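Local coordinates for protein alkylhalidase CmlS (Streptomyces venezuelae, PDB 3I3L) that carries covalently bound FAD and probably acts as a flavin-dependent halogenase in chloramphenicol biosynthesis, at residues A[483-488]-A[520-525]. Sequence-based numbering, arbitrary orientation.
Sequences AVLKQH and EARQIF
Arg522 reaches from helix 520-525 to the backbone of strand 483-488, and its guanidinium meets the carbonyl of Ala483 edge-on. Arg522 NH2 donates to Ala483 O over 2.9 Å; the bond is almost straight (171° at the hydrogen), and the oxygen lies practically in the guanidinium plane. The shape of the side chain explains the reach: CG stands anti to the backbone N (chi1 -174°), the next torsion is extended, and a bend at chi3 curls the guanidinium back, with Arg522 CD only 3.0 Å from that same Ala483 O. The oxygen is thus met by both the end and the middle of one side chain. Arg522 CD also lies 3.8 Å from Val484 CA, and near the root of the arginine Leu485 CG comes within 4.2 Å of Arg522 CB, the two side chains crossing at a slant. A methionine here would probably leave Ala483 O without this straight, charged N-H donor.

Three residues further along the helix, the backbone of Phe525 receives the methyl of Ala483: Ala483 CB lies 3.7 Å from Phe525 C and 3.9 Å from Phe525 CB. The Phe525 ring swings off the strand segment toward Leu504 and Leu538, and Ile524 CG2 sits over the centre of one face of the Phe525 ring, 4.2 Å above its plane. Gln526 takes the amide of Ala483 on its side-chain oxygen, so the helix holds this residue through both its N and its O. The two segments run roughly antiparallel (149°); helix 519-531 packs beside strand 483-491, at the edge of the small three-stranded antiparallel sheet, in the C-terminal domain of CmlS, away from the flavin site.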
loop_
_atom_site.group_PDB
_atom_site.type_symbol
_atom_site.label_atom_id
_atom_site.label_comp_id
_atom_site.label_asym_id
_atom_site.label_seq_id
_atom_site.Cartn_x
_atom_site.Cartn_y
_atom_site.Cartn_z
ATOM N N ALA A 483 11.762 28.749 9.017
ATOM C CA ALA A 483 10.563 27.926 9.050
ATOM C C ALA A 483 9.512 28.609 8.189
ATOM O O ALA A 483 9.103 29.759 8.472
ATOM C CB ALA A 483 10.038 27.731 10.517
ATOM N N VAL A 484 9.091 27.910 7.134
ATOM C CA VAL A 484 8.089 28.453 6.213
ATOM C C VAL A 484 6.867 27.572 5.921
ATOM O O VAL A 484 6.889 26.351 6.084
ATOM C CB VAL A 484 8.697 28.853 4.855
ATOM C CG1 VAL A 484 9.762 29.929 5.059
ATOM C CG2 VAL A 484 9.249 27.615 4.141
ATOM N N LEU A 485 5.805 28.235 5.483
ATOM C CA LEU A 485 4.631 27.560 4.968
ATOM C C LEU A 485 4.775 27.323 3.456
ATOM O O LEU A 485 5.164 28.222 2.695
ATOM C CB LEU A 485 3.375 28.369 5.294
ATOM C CG LEU A 485 3.063 28.406 6.784
ATOM C CD1 LEU A 485 1.757 29.116 7.026
ATOM C CD2 LEU A 485 3.046 26.984 7.357
ATOM N N LYS A 486 4.473 26.109 3.031
ATOM C CA LYS A 486 4.549 25.723 1.635
ATOM C C LYS A 486 3.205 25.108 1.206
ATOM O O LYS A 486 2.488 24.487 2.028
ATOM C CB LYS A 486 5.676 24.704 1.429
ATOM C CG LYS A 486 5.778 24.214 0.002
ATOM C CD LYS A 486 6.151 22.728 -0.094
ATOM C CE LYS A 486 7.675 22.538 -0.105
ATOM N NZ LYS A 486 7.984 21.115 -0.527
ATOM N N GLN A 487 2.892 25.267 -0.084
ATOM C CA GLN A 487 1.626 24.780 -0.643
ATOM C C GLN A 487 1.620 23.270 -0.851
ATOM O O GLN A 487 2.608 22.662 -1.233
ATOM C CB GLN A 487 1.296 25.519 -1.951
ATOM C CG GLN A 487 -0.203 25.943 -2.101
ATOM C CD GLN A 487 -0.654 27.022 -1.100
ATOM O OE1 GLN A 487 -1.656 26.853 -0.354
ATOM N NE2 GLN A 487 0.082 28.129 -1.072
ATOM N N HIS A 488 0.496 22.650 -0.551
ATOM C CA HIS A 488 0.378 21.213 -0.670
ATOM C C HIS A 488 -1.094 20.856 -0.971
ATOM O O HIS A 488 -2.003 21.627 -0.688
ATOM C CB HIS A 488 0.877 20.518 0.620
ATOM C CG HIS A 488 1.148 19.054 0.447
ATOM N ND1 HIS A 488 2.246 18.574 -0.239
ATOM C CD2 HIS A 488 0.425 17.961 0.812
ATOM C CE1 HIS A 488 2.199 17.252 -0.277
ATOM N NE2 HIS A 488 1.099 16.853 0.350
ATOM N N GLU A 520 0.730 31.077 12.269
ATOM C CA GLU A 520 0.820 31.143 13.693
ATOM C C GLU A 520 1.640 29.988 14.221
ATOM O O GLU A 520 2.451 30.158 15.153
ATOM C CB GLU A 520 -0.578 31.161 14.317
ATOM C CG GLU A 520 -0.571 31.294 15.826
ATOM C CD GLU A 520 -1.718 32.122 16.352
ATOM O OE1 GLU A 520 -2.033 31.966 17.558
ATOM O OE2 GLU A 520 -2.282 32.934 15.571
ATOM N N ALA A 521 1.434 28.819 13.642
ATOM C CA ALA A 521 2.143 27.651 14.106
ATOM C C ALA A 521 3.548 27.667 13.526
ATOM O O ALA A 521 4.477 27.079 14.089
ATOM C CB ALA A 521 1.407 26.409 13.709
ATOM N N ARG A 522 3.696 28.333 12.388
ATOM C CA ARG A 522 5.003 28.515 11.765
ATOM C C ARG A 522 5.936 29.297 12.689
ATOM O O ARG A 522 7.116 29.026 12.765
ATOM C CB ARG A 522 4.858 29.278 10.435
ATOM C CG ARG A 522 6.176 29.360 9.676
ATOM C CD ARG A 522 6.196 30.521 8.743
ATOM N NE ARG A 522 5.961 31.768 9.442
ATOM C CZ ARG A 522 6.911 32.503 9.995
ATOM N NH1 ARG A 522 6.576 33.628 10.599
ATOM N NH2 ARG A 522 8.181 32.111 9.950
ATOM N N GLN A 523 5.384 30.296 13.355
ATOM C CA GLN A 523 6.118 31.123 14.297
ATOM C C GLN A 523 6.744 30.297 15.389
ATOM O O GLN A 523 7.926 30.483 15.719
ATOM C CB GLN A 523 5.207 32.162 14.909
ATOM C CG GLN A 523 5.054 33.359 14.010
ATOM C CD GLN A 523 6.248 34.286 14.127
ATOM O OE1 GLN A 523 7.298 33.932 14.712
ATOM N NE2 GLN A 523 6.103 35.483 13.570
ATOM N N ILE A 524 5.970 29.356 15.915
ATOM C CA ILE A 524 6.517 28.400 16.841
ATOM C C ILE A 524 7.872 27.878 16.363
ATOM O O ILE A 524 8.849 27.887 17.122
ATOM C CB ILE A 524 5.569 27.217 17.102
ATOM C CG1 ILE A 524 4.236 27.746 17.675
ATOM C CG2 ILE A 524 6.276 26.176 17.989
ATOM C CD1 ILE A 524 3.219 26.682 18.078
ATOM N N PHE A 525 7.947 27.476 15.098
ATOM C CA PHE A 525 9.116 26.740 14.627
ATOM C C PHE A 525 10.288 27.620 14.253
ATOM O O PHE A 525 11.437 27.186 14.329
ATOM C CB PHE A 525 8.738 25.716 13.544
ATOM C CG PHE A 525 7.857 24.613 14.081
ATOM C CD1 PHE A 525 8.411 23.524 14.749
ATOM C CD2 PHE A 525 6.470 24.709 13.991
ATOM C CE1 PHE A 525 7.589 22.513 15.316
ATOM C CE2 PHE A 525 5.663 23.723 14.529
ATOM C CZ PHE A 525 6.222 22.622 15.204
#